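Local structure of esterase E25 (Uncultured bacterium, 4Q05) at residues 233-238 and 309-314; 240-245 and 275-280; 214-219 and 290-295; 210-215 and 228-233; 295-300 and 345-350. The protein probably hydrolyses carboxylic ester bonds, as an alpha/beta-hydrolase-fold esterase of the GTSAG motif subfamily of the bacterial hormone-sensitive lipase family, and forms a dimer. All coordinates share one frame; numbering follows the deposited sequence.

Interaction 1: residues 233-238 and 309-314; sequences GTPGAD and VRTHIK. With NA (sodium ion), chain C.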
# COMPACT_ATOMS: atom_id res chain seq x y z
N GLY A 233 0.36 -3.29 12.48
CA GLY A 233 1.08 -4.09 11.54
C GLY A 233 0.20 -5.24 11.16
O GLY A 233 -0.34 -5.85 12.03
N THR A 234 0.07 -5.48 9.87
CA THR A 234 -0.74 -6.53 9.29
C THR A 234 -1.97 -6.88 10.15
O THR A 234 -2.12 -7.96 10.63
CB THR A 234 0.12 -7.76 8.91
OG1 THR A 234 -0.66 -8.73 8.26
CG2 THR A 234 0.78 -8.36 10.11
N PRO A 235 -2.84 -5.80 10.37
CA PRO A 235 -3.88 -6.05 11.37
C PRO A 235 -4.94 -7.05 10.95
O PRO A 235 -5.26 -7.13 9.80
CB PRO A 235 -4.50 -4.69 11.57
CG PRO A 235 -4.39 -4.04 10.29
CD PRO A 235 -3.04 -4.35 9.89
N GLY A 236 -5.45 -7.81 11.90
CA GLY A 236 -6.54 -8.72 11.64
C GLY A 236 -7.81 -7.91 11.74
O GLY A 236 -8.61 -8.14 12.61
N ALA A 237 -7.92 -6.93 10.86
CA ALA A 237 -8.99 -5.94 10.95
C ALA A 237 -10.34 -6.48 10.46
O ALA A 237 -11.40 -6.08 10.96
CB ALA A 237 -8.61 -4.68 10.18
N ASP A 238 -10.31 -7.36 9.48
CA ASP A 238 -11.52 -8.04 9.01
C ASP A 238 -11.24 -9.53 8.92
O ASP A 238 -10.50 -9.97 8.04
CB ASP A 238 -11.94 -7.52 7.63
CG ASP A 238 -13.23 -8.14 7.12
OD1 ASP A 238 -13.73 -9.12 7.74
OD2 ASP A 238 -13.75 -7.66 6.08
N VAL A 309 -4.84 -2.27 4.06
CA VAL A 309 -5.05 -1.09 3.24
C VAL A 309 -6.50 -0.63 3.34
O VAL A 309 -6.78 0.56 3.22
CB VAL A 309 -4.62 -1.31 1.76
CG1 VAL A 309 -3.16 -1.76 1.70
CG2 VAL A 309 -5.53 -2.31 1.06
N ARG A 310 -7.40 -1.57 3.57
CA ARG A 310 -8.80 -1.23 3.81
C ARG A 310 -8.88 -0.43 5.09
O ARG A 310 -9.63 0.53 5.18
CB ARG A 310 -9.69 -2.47 3.90
CG ARG A 310 -9.97 -3.12 2.55
CD ARG A 310 -10.66 -4.45 2.74
NE ARG A 310 -11.96 -4.28 3.38
CZ ARG A 310 -12.63 -5.24 4.01
NH1 ARG A 310 -12.11 -6.46 4.12
NH2 ARG A 310 -13.80 -4.97 4.56
N THR A 311 -8.09 -0.81 6.09
CA THR A 311 -8.11 -0.08 7.35
C THR A 311 -7.49 1.31 7.18
O THR A 311 -8.01 2.30 7.67
CB THR A 311 -7.40 -0.84 8.48
OG1 THR A 311 -8.08 -2.07 8.74
CG2 THR A 311 -7.38 0.01 9.74
N HIS A 312 -6.36 1.36 6.48
CA HIS A 312 -5.69 2.62 6.22
C HIS A 312 -6.64 3.59 5.52
O HIS A 312 -6.73 4.77 5.87
CB HIS A 312 -4.45 2.42 5.33
CG HIS A 312 -3.83 3.70 4.87
ND1 HIS A 312 -3.96 4.17 3.58
CD2 HIS A 312 -3.10 4.63 5.54
CE1 HIS A 312 -3.32 5.32 3.47
NE2 HIS A 312 -2.80 5.63 4.65
N ILE A 313 -7.37 3.08 4.53
CA ILE A 313 -8.25 3.92 3.74
C ILE A 313 -9.41 4.38 4.61
O ILE A 313 -9.77 5.54 4.59
CB ILE A 313 -8.75 3.20 2.47
CG1 ILE A 313 -7.60 3.04 1.46
CG2 ILE A 313 -9.90 3.98 1.81
CD1 ILE A 313 -6.97 4.41 1.04
N LYS A 314 -9.97 3.47 5.40
CA LYS A 314 -11.10 3.85 6.25
C LYS A 314 -10.68 4.90 7.27
O LYS A 314 -11.42 5.84 7.56
CB LYS A 314 -11.75 2.63 6.94
CG LYS A 314 -13.05 3.00 7.71
CD LYS A 314 -13.83 1.77 8.17
CE LYS A 314 -15.17 2.18 8.80
NZ LYS A 314 -16.01 1.01 9.15
NA NA C . -4.23 2.34 1.55
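Asp-238 and Arg-310 form a buried salt bridge in which two nitrogens converge on one oxygen. The guanidinium is end-on: NH1 of Arg-310 stands 2.8 Å from OD2 of Asp-238, and NH2 of Arg-310 lies 3.1 Å from that same OD2. The oxygen sits at the guanidinium edge, near its plane, and both donors reach it on its anti side. Because the carboxylate and guanidinium planes are turned 66° apart, the pair lacks the coplanar fit of a two-oxygen bridge, and the N-H...O angles are bent, 148° for NH1. Beside the bridge, CB of Ala-237 presses against OG1 of Thr-311 at 3.0 Å, a close approach of methyl to hydroxyl; that hydroxyl is hydrogen-bonded to Ala-307 O, one turn back in the helix. CG of Pro-235 reaches the same OG1 of Thr-311 more loosely, at 4.5 Å.

In the next shell, OD1 of Asp-238 is hydrogen-bonded to OG of Ser-240, so both carboxylate oxygens are engaged. Asp-238 has CG anti to its own nitrogen (chi1 -177°), which sends the carboxylate out to the guanidinium, while the arginine chain bends at chi3. Before it, Gly-236 centres an inverse gamma turn. One residue beyond Thr-311, His-312 ND1 binds a sodium ion at 2.7 Å, which Val-326 O of the second subunit also binds.

Two N-H groups gathered on one buried oxygen probably favour the ionised carboxylate, and the bridge ties the loop after strand 229-235 to helix 305-317 beside the dimer interface.

Interaction 2: residues 240-245 and 275-280; sequences SKTGDS and DLKDPL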
# COMPACT_ATOMS: atom_id res chain seq x y z
N SER A 240 -13.59 -12.00 8.60
CA SER A 240 -14.40 -12.73 7.64
C SER A 240 -13.49 -12.92 6.45
O SER A 240 -12.46 -12.26 6.36
CB SER A 240 -15.66 -11.95 7.24
OG SER A 240 -15.32 -10.78 6.52
N LYS A 241 -13.86 -13.80 5.53
CA LYS A 241 -13.03 -13.99 4.36
C LYS A 241 -13.39 -12.93 3.33
O LYS A 241 -13.86 -13.23 2.23
CB LYS A 241 -13.15 -15.41 3.80
CG LYS A 241 -11.93 -15.80 2.97
CD LYS A 241 -12.02 -17.21 2.44
CE LYS A 241 -10.81 -17.52 1.55
NZ LYS A 241 -10.91 -18.89 0.97
N THR A 242 -13.17 -11.68 3.72
CA THR A 242 -13.44 -10.56 2.85
C THR A 242 -12.13 -9.81 2.71
O THR A 242 -11.53 -9.40 3.70
CB THR A 242 -14.47 -9.62 3.47
OG1 THR A 242 -15.63 -10.38 3.86
CG2 THR A 242 -14.86 -8.51 2.49
N GLY A 243 -11.69 -9.64 1.47
CA GLY A 243 -10.43 -8.98 1.17
C GLY A 243 -9.73 -9.69 0.04
O GLY A 243 -9.47 -10.89 0.12
N ASP A 244 -9.45 -8.96 -1.04
CA ASP A 244 -8.74 -9.50 -2.19
C ASP A 244 -7.57 -10.39 -1.80
O ASP A 244 -7.39 -11.48 -2.35
CB ASP A 244 -8.22 -8.35 -3.07
CG ASP A 244 -9.22 -7.90 -4.12
OD1 ASP A 244 -10.34 -8.44 -4.17
OD2 ASP A 244 -8.88 -7.00 -4.92
N SER A 245 -6.76 -9.92 -0.85
CA SER A 245 -5.52 -10.63 -0.54
C SER A 245 -5.77 -12.03 0.01
O SER A 245 -4.94 -12.92 -0.16
CB SER A 245 -4.63 -9.81 0.40
OG SER A 245 -5.28 -9.49 1.64
N ASP A 275 -21.07 -13.07 14.60
CA ASP A 275 -20.87 -12.98 13.16
C ASP A 275 -19.46 -12.47 12.89
O ASP A 275 -18.96 -11.62 13.62
CB ASP A 275 -21.90 -12.04 12.52
CG ASP A 275 -21.86 -12.10 11.01
OD1 ASP A 275 -22.49 -13.01 10.43
OD2 ASP A 275 -21.18 -11.24 10.40
N LEU A 276 -18.83 -12.98 11.84
CA LEU A 276 -17.45 -12.61 11.59
C LEU A 276 -17.29 -11.15 11.16
O LEU A 276 -16.19 -10.61 11.22
CB LEU A 276 -16.81 -13.57 10.59
CG LEU A 276 -16.74 -15.03 11.04
CD1 LEU A 276 -15.77 -15.78 10.18
CD2 LEU A 276 -16.34 -15.12 12.52
N LYS A 277 -18.38 -10.52 10.72
CA LYS A 277 -18.33 -9.08 10.40
C LYS A 277 -18.81 -8.21 11.56
O LYS A 277 -18.88 -6.99 11.44
CB LYS A 277 -19.11 -8.77 9.13
CG LYS A 277 -18.59 -9.52 7.91
CD LYS A 277 -19.30 -9.06 6.65
CE LYS A 277 -18.81 -9.83 5.45
NZ LYS A 277 -19.50 -9.40 4.20
N ASP A 278 -19.13 -8.83 12.68
CA ASP A 278 -19.43 -8.10 13.91
C ASP A 278 -18.19 -7.25 14.24
O ASP A 278 -17.09 -7.78 14.25
CB ASP A 278 -19.72 -9.12 15.02
CG ASP A 278 -20.14 -8.48 16.33
OD1 ASP A 278 -19.69 -7.37 16.64
OD2 ASP A 278 -20.89 -9.13 17.09
N PRO A 279 -18.37 -5.94 14.51
CA PRO A 279 -17.19 -5.08 14.74
C PRO A 279 -16.39 -5.50 15.95
O PRO A 279 -15.23 -5.13 16.06
CB PRO A 279 -17.80 -3.70 14.99
CG PRO A 279 -19.14 -3.73 14.33
CD PRO A 279 -19.62 -5.17 14.45
N LEU A 280 -16.99 -6.27 16.85
CA LEU A 280 -16.23 -6.75 17.99
C LEU A 280 -15.25 -7.83 17.54
O LEU A 280 -14.19 -8.01 18.14
CB LEU A 280 -17.16 -7.25 19.10
CG LEU A 280 -18.01 -6.16 19.76
CD1 LEU A 280 -19.00 -6.77 20.76
CD2 LEU A 280 -17.14 -5.12 20.45
O HOH W 1 -17.80 -11.00 2.34
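Lys-277 lays its aliphatic chain past the hydroxyls of Ser-240 and Thr-242, crossing the threonine side chain at about a right angle. It is extended beyond CG, so the chain runs from the serine toward the threonine: CG of Lys-277 lies 3.9 Å from CB of Ser-240, and CE of Lys-277 comes to 3.6 Å from OG1 of Thr-242. The ammonium itself makes no direct bond to the threonine. A water bridges them instead, accepting from NZ of Lys-277 at 3.0 Å and lying 2.7 Å from OG1 of Thr-242.

Ser-240 holds its hydroxyl between the backbone N and the carbonyl carbon (chi1 66°), which sets OG beside the lysine chain and within 2.7 Å of OG1 of Thr-242. The stronger partner of the serine hydroxyl is OD1 of Asp-238. On the flank, CB of Leu-276 packs at 3.9 Å on CB of Ser-240, while the leucine side chain also packs on Val-267, Arg-268 and Ala-271 of helix 262-271.

The lysine and leucine are presented by a type I turn from Asp-275 to Asp-278. OD2 of Asp-275 accepts from N of Lys-277 in an Asx turn, approached from above the carboxylate plane.

Chemically, this is a partly buried seam with no direct hydrogen bond between the two loops: methylenes shield the serine and threonine hydroxyls, and one water relays between the threonine and the lysine charge at the more exposed border.

Interaction 3: residues 214-219 and 290-295; sequences GLVQHL and GFPPTF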
# COMPACT_ATOMS: atom_id res chain seq x y z
N GLY A 214 -10.21 -2.60 18.57
CA GLY A 214 -11.40 -2.75 19.39
C GLY A 214 -11.33 -1.92 20.66
O GLY A 214 -12.30 -1.29 21.06
N LEU A 215 -10.17 -1.92 21.30
CA LEU A 215 -9.97 -1.11 22.50
C LEU A 215 -10.16 0.38 22.21
O LEU A 215 -10.85 1.08 22.95
CB LEU A 215 -8.58 -1.31 23.07
CG LEU A 215 -8.28 -0.33 24.21
CD1 LEU A 215 -9.24 -0.58 25.37
CD2 LEU A 215 -6.84 -0.46 24.67
N VAL A 216 -9.53 0.86 21.15
CA VAL A 216 -9.62 2.28 20.86
C VAL A 216 -11.07 2.69 20.60
O VAL A 216 -11.50 3.75 21.01
CB VAL A 216 -8.72 2.69 19.67
CG1 VAL A 216 -8.93 4.16 19.32
CG2 VAL A 216 -7.26 2.43 20.03
N GLN A 217 -11.83 1.83 19.92
CA GLN A 217 -13.24 2.10 19.67
C GLN A 217 -14.02 2.21 20.98
O GLN A 217 -14.86 3.09 21.15
CB GLN A 217 -13.82 1.02 18.75
CG GLN A 217 -13.35 1.18 17.32
CD GLN A 217 -13.60 -0.04 16.48
OE1 GLN A 217 -13.54 -1.16 16.97
NE2 GLN A 217 -13.85 0.17 15.20
N HIS A 218 -13.73 1.30 21.90
CA HIS A 218 -14.32 1.30 23.23
C HIS A 218 -13.96 2.60 23.98
O HIS A 218 -14.85 3.30 24.48
CB HIS A 218 -13.83 0.08 24.01
CG HIS A 218 -14.45 -0.07 25.37
ND1 HIS A 218 -15.80 0.08 25.59
CD2 HIS A 218 -13.90 -0.38 26.57
CE1 HIS A 218 -16.06 -0.12 26.87
NE2 HIS A 218 -14.92 -0.41 27.49
N LEU A 219 -12.67 2.93 24.02
CA LEU A 219 -12.22 4.17 24.65
C LEU A 219 -12.93 5.39 24.11
O LEU A 219 -13.32 6.29 24.86
CB LEU A 219 -10.71 4.36 24.48
CG LEU A 219 -9.80 3.28 25.06
CD1 LEU A 219 -8.36 3.56 24.66
CD2 LEU A 219 -9.95 3.21 26.57
N GLY A 290 -12.09 9.60 15.14
CA GLY A 290 -11.50 9.88 16.44
C GLY A 290 -10.23 9.10 16.72
O GLY A 290 -9.59 9.32 17.75
N PHE A 291 -9.85 8.19 15.83
CA PHE A 291 -8.63 7.43 16.06
C PHE A 291 -7.40 8.34 16.15
O PHE A 291 -7.32 9.35 15.45
CB PHE A 291 -8.42 6.34 15.00
CG PHE A 291 -8.95 4.98 15.41
CD1 PHE A 291 -10.27 4.84 15.84
CD2 PHE A 291 -8.14 3.86 15.37
CE1 PHE A 291 -10.76 3.59 16.22
CE2 PHE A 291 -8.62 2.62 15.74
CZ PHE A 291 -9.94 2.48 16.17
N PRO A 292 -6.45 7.98 17.01
CA PRO A 292 -5.16 8.66 17.08
C PRO A 292 -4.42 8.45 15.76
O PRO A 292 -4.83 7.58 14.99
CB PRO A 292 -4.42 7.90 18.19
CG PRO A 292 -5.42 7.03 18.85
CD PRO A 292 -6.49 6.77 17.85
N PRO A 293 -3.35 9.21 15.51
CA PRO A 293 -2.54 8.95 14.31
C PRO A 293 -2.11 7.49 14.29
O PRO A 293 -1.67 6.97 15.32
CB PRO A 293 -1.32 9.85 14.51
CG PRO A 293 -1.88 11.02 15.30
CD PRO A 293 -2.89 10.41 16.24
N THR A 294 -2.24 6.86 13.13
CA THR A 294 -2.00 5.43 13.01
C THR A 294 -0.95 5.12 11.93
O THR A 294 -0.94 5.72 10.86
CB THR A 294 -3.33 4.72 12.70
OG1 THR A 294 -4.23 4.93 13.79
CG2 THR A 294 -3.14 3.20 12.50
N PHE A 295 -0.09 4.16 12.25
CA PHE A 295 1.00 3.74 11.39
C PHE A 295 0.67 2.31 11.01
O PHE A 295 0.45 1.46 11.89
CB PHE A 295 2.30 3.82 12.20
CG PHE A 295 3.56 3.45 11.43
CD1 PHE A 295 3.84 2.13 11.11
CD2 PHE A 295 4.50 4.42 11.11
CE1 PHE A 295 5.02 1.79 10.45
CE2 PHE A 295 5.68 4.09 10.46
CZ PHE A 295 5.93 2.78 10.13
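The central contact is a CH-pi interaction: CG1 of Val-216 sits over the middle of one face of the Phe-291 ring, 3.6 Å from its centroid and just 9° off the ring normal. With its methyl so nearly centred, the valine is almost equally far from all six ring carbons, between 3.6 and 4.0 Å. The branch gets there by standing anti to the backbone N (chi1 175°), which carries CG1 out from helix 206-221 toward the loop.

Apolar packing widens this patch. CG of Gln-217 meets the edge of the same ring, 3.7 Å from CE1 of Phe-291, so neighbouring helix residues take a face and an edge. The same CG1 of Val-216 also touches CD of Pro-292 at 3.9 Å, and thus fills the angle between ring and proline. Replacing Phe-291 by an alanine would probably open a gap beneath Val-216 and strip CG of Gln-217 of its aromatic edge.

No hydrogen bond crosses between the two segments. The Gln-217 amide, turned 86° from the ring plane, uses NE2 to hydrogen-bond Pro-283 O and Asp-287 O, tying the helix to the loop that leads up to Phe-291. Further along, OG1 of Thr-294 donates to O of Pro-292 at 3.0 Å, just where the chain enters strand 294-299.

Leu-230 of strand 229-235 touches both Val-216 and Phe-291, so the contact lies where helix 206-221 packs on the sheet, at the entry to strand 294-299.

Interaction 4: residues 210-215 and 228-233; sequences NLTMGL and GALFLG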
# COMPACT_ATOMS: atom_id res chain seq x y z
N ASN A 210 -6.01 -6.33 16.21
CA ASN A 210 -7.45 -6.44 16.29
C ASN A 210 -7.95 -5.93 17.66
O ASN A 210 -8.84 -5.10 17.72
CB ASN A 210 -7.90 -7.89 16.04
CG ASN A 210 -9.40 -8.07 16.14
OD1 ASN A 210 -10.00 -7.74 17.16
ND2 ASN A 210 -10.01 -8.60 15.08
N LEU A 211 -7.34 -6.42 18.74
CA LEU A 211 -7.70 -5.94 20.08
C LEU A 211 -7.43 -4.45 20.22
O LEU A 211 -8.18 -3.73 20.86
CB LEU A 211 -6.91 -6.68 21.17
CG LEU A 211 -7.09 -8.18 21.26
CD1 LEU A 211 -6.05 -8.75 22.22
CD2 LEU A 211 -8.53 -8.54 21.68
N THR A 212 -6.33 -4.00 19.62
CA THR A 212 -5.98 -2.58 19.69
C THR A 212 -7.09 -1.73 19.07
O THR A 212 -7.57 -0.77 19.67
CB THR A 212 -4.62 -2.31 19.02
OG1 THR A 212 -3.59 -2.85 19.85
CG2 THR A 212 -4.38 -0.82 18.85
N MET A 213 -7.50 -2.10 17.87
CA MET A 213 -8.59 -1.37 17.22
C MET A 213 -9.87 -1.42 18.06
O MET A 213 -10.54 -0.41 18.24
CB MET A 213 -8.84 -1.95 15.82
CG MET A 213 -7.66 -1.72 14.85
SD MET A 213 -8.01 -2.48 13.25
CE MET A 213 -9.32 -1.42 12.63
N GLY A 214 -10.21 -2.60 18.57
CA GLY A 214 -11.40 -2.75 19.39
C GLY A 214 -11.33 -1.92 20.66
O GLY A 214 -12.30 -1.29 21.06
N LEU A 215 -10.17 -1.92 21.30
CA LEU A 215 -9.97 -1.11 22.50
C LEU A 215 -10.16 0.38 22.21
O LEU A 215 -10.85 1.08 22.95
CB LEU A 215 -8.58 -1.31 23.07
CG LEU A 215 -8.28 -0.33 24.21
CD1 LEU A 215 -9.24 -0.58 25.37
CD2 LEU A 215 -6.84 -0.46 24.67
N GLY A 228 -1.41 8.43 22.15
CA GLY A 228 -0.90 9.44 21.24
C GLY A 228 -0.71 8.92 19.82
O GLY A 228 -0.67 9.70 18.87
N ALA A 229 -0.57 7.61 19.68
CA ALA A 229 -0.35 7.01 18.36
C ALA A 229 -0.69 5.52 18.38
O ALA A 229 -0.61 4.88 19.43
CB ALA A 229 1.10 7.19 17.94
N LEU A 230 -1.07 4.97 17.23
CA LEU A 230 -1.32 3.54 17.14
C LEU A 230 -0.38 2.95 16.12
O LEU A 230 -0.02 3.61 15.15
CB LEU A 230 -2.74 3.26 16.67
CG LEU A 230 -3.88 3.84 17.48
CD1 LEU A 230 -5.19 3.31 16.90
CD2 LEU A 230 -3.74 3.47 18.96
N PHE A 231 0.02 1.70 16.36
CA PHE A 231 0.76 0.92 15.38
C PHE A 231 -0.10 -0.29 14.99
O PHE A 231 -0.48 -1.08 15.86
CB PHE A 231 2.07 0.44 15.99
CG PHE A 231 2.82 -0.51 15.12
CD1 PHE A 231 3.50 -0.06 14.01
CD2 PHE A 231 2.84 -1.87 15.42
CE1 PHE A 231 4.19 -0.94 13.20
CE2 PHE A 231 3.53 -2.75 14.63
CZ PHE A 231 4.21 -2.29 13.51
N LEU A 232 -0.42 -0.41 13.71
CA LEU A 232 -1.17 -1.56 13.22
C LEU A 232 -0.39 -2.28 12.11
O LEU A 232 -0.46 -1.90 10.93
CB LEU A 232 -2.53 -1.14 12.69
CG LEU A 232 -3.42 -0.37 13.67
CD1 LEU A 232 -4.70 0.04 12.96
CD2 LEU A 232 -3.74 -1.22 14.89
N GLY A 233 0.36 -3.29 12.48
CA GLY A 233 1.08 -4.09 11.54
C GLY A 233 0.20 -5.24 11.16
O GLY A 233 -0.34 -5.85 12.03
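Leu-230 is the first residue of strand 229-232 to meet the helix, its CD2 lying 4.3 Å from CG2 of Thr-212, a loose touch of methyl on methyl. Leu-230 also rests on Leu-202 of the preceding strand and on Phe-291. Phe-231 follows with its side chain pointing away from the helix, as the alternation of a strand requires, and packs on Ile-297.

Leu-232 returns to the helix side and carries most of the contact. CD1 of Leu-232 lies 3.9 Å from CG of Met-213, and CD2, also near that carbon, comes to 4.0 Å from CG2 of Thr-212. The leucine straddles two consecutive helix residues. It crosses the methionine at about a right angle and the threonine at a slant. Thr-212 places CG2 anti to the backbone N, with OG1 beside that N (chi1 -72°), so the methyl reaches the strand while the hydroxyl is hydrogen-bonded to OG1 of Thr-136 and to Gly-208 O. Met-213 bends at chi3 (70°), and its thioether end continues toward Ala-237 and Thr-311. At Gly-233 the chain turns a corner.

The axes of helix 210-215 and strand 229-232 run 147° apart in direction and approach to 9.1 Å; they belong to the beta-alpha-beta unit of strand 200-205, helix 206-221 and strand 229-235. The helix starts at a sequence consistent with the nucleophile elbow of alpha/beta hydrolases. Across the interface only carbon and sulfur groups meet; the buried threonine hydroxyl finds its polar partners elsewhere, which keeps this join wholly apolar.

Interaction 5: residues 295-300 and 345-350; sequences FLITGT and QHAFAE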
# COMPACT_ATOMS: atom_id res chain seq x y z
N PHE A 295 -0.09 4.16 12.25
CA PHE A 295 1.00 3.74 11.39
C PHE A 295 0.67 2.31 11.01
O PHE A 295 0.45 1.46 11.89
CB PHE A 295 2.30 3.82 12.20
CG PHE A 295 3.56 3.45 11.43
CD1 PHE A 295 3.84 2.13 11.11
CD2 PHE A 295 4.50 4.42 11.11
CE1 PHE A 295 5.02 1.79 10.45
CE2 PHE A 295 5.68 4.09 10.46
CZ PHE A 295 5.93 2.78 10.13
N LEU A 296 0.61 2.02 9.71
CA LEU A 296 0.25 0.67 9.26
C LEU A 296 1.31 0.11 8.32
O LEU A 296 1.89 0.83 7.53
CB LEU A 296 -1.10 0.66 8.53
CG LEU A 296 -2.30 1.24 9.28
CD1 LEU A 296 -2.51 2.69 8.86
CD2 LEU A 296 -3.55 0.40 8.98
N ILE A 297 1.53 -1.19 8.40
CA ILE A 297 2.55 -1.82 7.57
C ILE A 297 2.07 -3.19 7.11
O ILE A 297 1.40 -3.92 7.85
CB ILE A 297 3.91 -1.90 8.32
CG1 ILE A 297 4.95 -2.62 7.45
CG2 ILE A 297 3.76 -2.62 9.63
CD1 ILE A 297 6.31 -2.62 8.08
N THR A 298 2.41 -3.52 5.87
CA THR A 298 2.04 -4.79 5.29
C THR A 298 2.99 -5.00 4.08
O THR A 298 4.02 -4.34 4.00
CB THR A 298 0.54 -4.82 4.88
OG1 THR A 298 0.20 -6.08 4.29
CG2 THR A 298 0.23 -3.69 3.91
N GLY A 299 2.67 -5.91 3.18
CA GLY A 299 3.53 -6.13 2.04
C GLY A 299 2.79 -6.83 0.93
O GLY A 299 1.65 -7.25 1.12
N THR A 300 3.44 -6.98 -0.22
CA THR A 300 2.77 -7.49 -1.41
C THR A 300 2.30 -8.93 -1.25
O THR A 300 1.37 -9.34 -1.93
CB THR A 300 3.69 -7.39 -2.64
OG1 THR A 300 4.93 -8.01 -2.32
CG2 THR A 300 3.93 -5.93 -3.01
N GLN A 345 14.57 -2.32 8.95
CA GLN A 345 15.29 -1.18 9.50
C GLN A 345 14.59 0.11 9.11
O GLN A 345 14.48 1.03 9.91
CB GLN A 345 16.74 -1.16 9.00
CG GLN A 345 17.57 -2.32 9.48
CD GLN A 345 18.96 -2.29 8.91
OE1 GLN A 345 19.22 -1.60 7.92
NE2 GLN A 345 19.87 -3.02 9.53
N HIS A 346 14.12 0.17 7.87
CA HIS A 346 13.43 1.37 7.41
C HIS A 346 12.09 1.51 8.14
O HIS A 346 11.76 2.57 8.69
CB HIS A 346 13.19 1.28 5.91
CG HIS A 346 12.30 2.35 5.37
ND1 HIS A 346 12.48 3.68 5.67
CD2 HIS A 346 11.22 2.29 4.55
CE1 HIS A 346 11.55 4.40 5.05
NE2 HIS A 346 10.78 3.58 4.37
N ALA A 347 11.34 0.42 8.17
CA ALA A 347 10.00 0.45 8.74
C ALA A 347 10.02 1.02 10.16
O ALA A 347 9.21 1.87 10.53
CB ALA A 347 9.42 -0.95 8.75
N PHE A 348 10.97 0.56 10.96
CA PHE A 348 10.99 0.96 12.36
C PHE A 348 11.70 2.28 12.59
O PHE A 348 11.41 2.98 13.55
CB PHE A 348 11.50 -0.20 13.22
CG PHE A 348 10.53 -1.33 13.28
CD1 PHE A 348 9.36 -1.21 14.02
CD2 PHE A 348 10.71 -2.46 12.50
CE1 PHE A 348 8.42 -2.23 14.04
CE2 PHE A 348 9.78 -3.49 12.52
CZ PHE A 348 8.63 -3.37 13.29
N ALA A 349 12.59 2.65 11.68
CA ALA A 349 13.06 4.03 11.67
C ALA A 349 11.88 4.98 11.39
O ALA A 349 11.74 6.02 12.04
CB ALA A 349 14.18 4.22 10.65
N GLU A 350 11.01 4.61 10.46
CA GLU A 350 9.79 5.38 10.21
C GLU A 350 8.88 5.39 11.44
O GLU A 350 8.32 6.42 11.80
CB GLU A 350 9.03 4.83 9.00
CG GLU A 350 9.78 4.99 7.66
CD GLU A 350 9.72 6.41 7.09
OE1 GLU A 350 9.06 7.30 7.68
OE2 GLU A 350 10.34 6.64 6.03
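Apolar contact is made by Ile-297 and Ala-347: CD1 of the isoleucine reaches CB of the alanine at 3.6 Å. The isoleucine chain is fully extended, with CG1 anti to the backbone N (chi1 178°), and so its terminal methyl spans the distance from the strand to the small helix residue.

Aromatic contacts come from Phe-295, two residues earlier on the same side of the strand. Its outer end lies against the helix at Ala-347 and Glu-350, with CE2 of Phe-295 3.7 Å from CB of Glu-350, which lies at the ring edge. CZ of Phe-295 approaches O of Ala-347 at 3.4 Å, obliquely to the ring. An alanine in place of Phe-295 would probably leave a gap against CB of Glu-350 and take away the ring that Phe-325 stacks on and Phe-354 meets edge-to-face.

Charge is kept apart from this core. The Glu-350 chain bends at chi2 (-77°), its end leads away from the strand, and OE1 forms a salt bridge with Arg-316 of the second subunit. One residue thus lends its CB to the core and its carboxylate to the dimer.

Strand 295-299 and helix 345-350 run nearly antiparallel, 170° between their directions with axes 10.4 Å apart at closest approach. Such layering of a helix, here 342-358, over parallel strands of the central sheet is characteristic of the alpha/beta hydrolase fold.

Overall arrangement
Interactions 1, 3, 4 and 5 gather round two neighbouring strands of the central sheet, 229-235 and 294-299. Interactions 3 and 4 are closest, their centres about 6 Å apart, and share helix 206-221; interaction 1 continues strand 229-235 beyond the corner at Gly-233. Interaction 5 uses strand 294-299 with helix 342-358. Interaction 2, about 24 Å from interaction 5 between centres, joins loops near the periphery, yet meets interaction 1 where Arg-310 packs on Thr-242. Along the chain, interaction 4 closes before interactions 1, 2 and 5 open, whereas 1 and 3 interleave. Segments of interactions 1, 2 and 5 also touch the second subunit, linking fold and dimer.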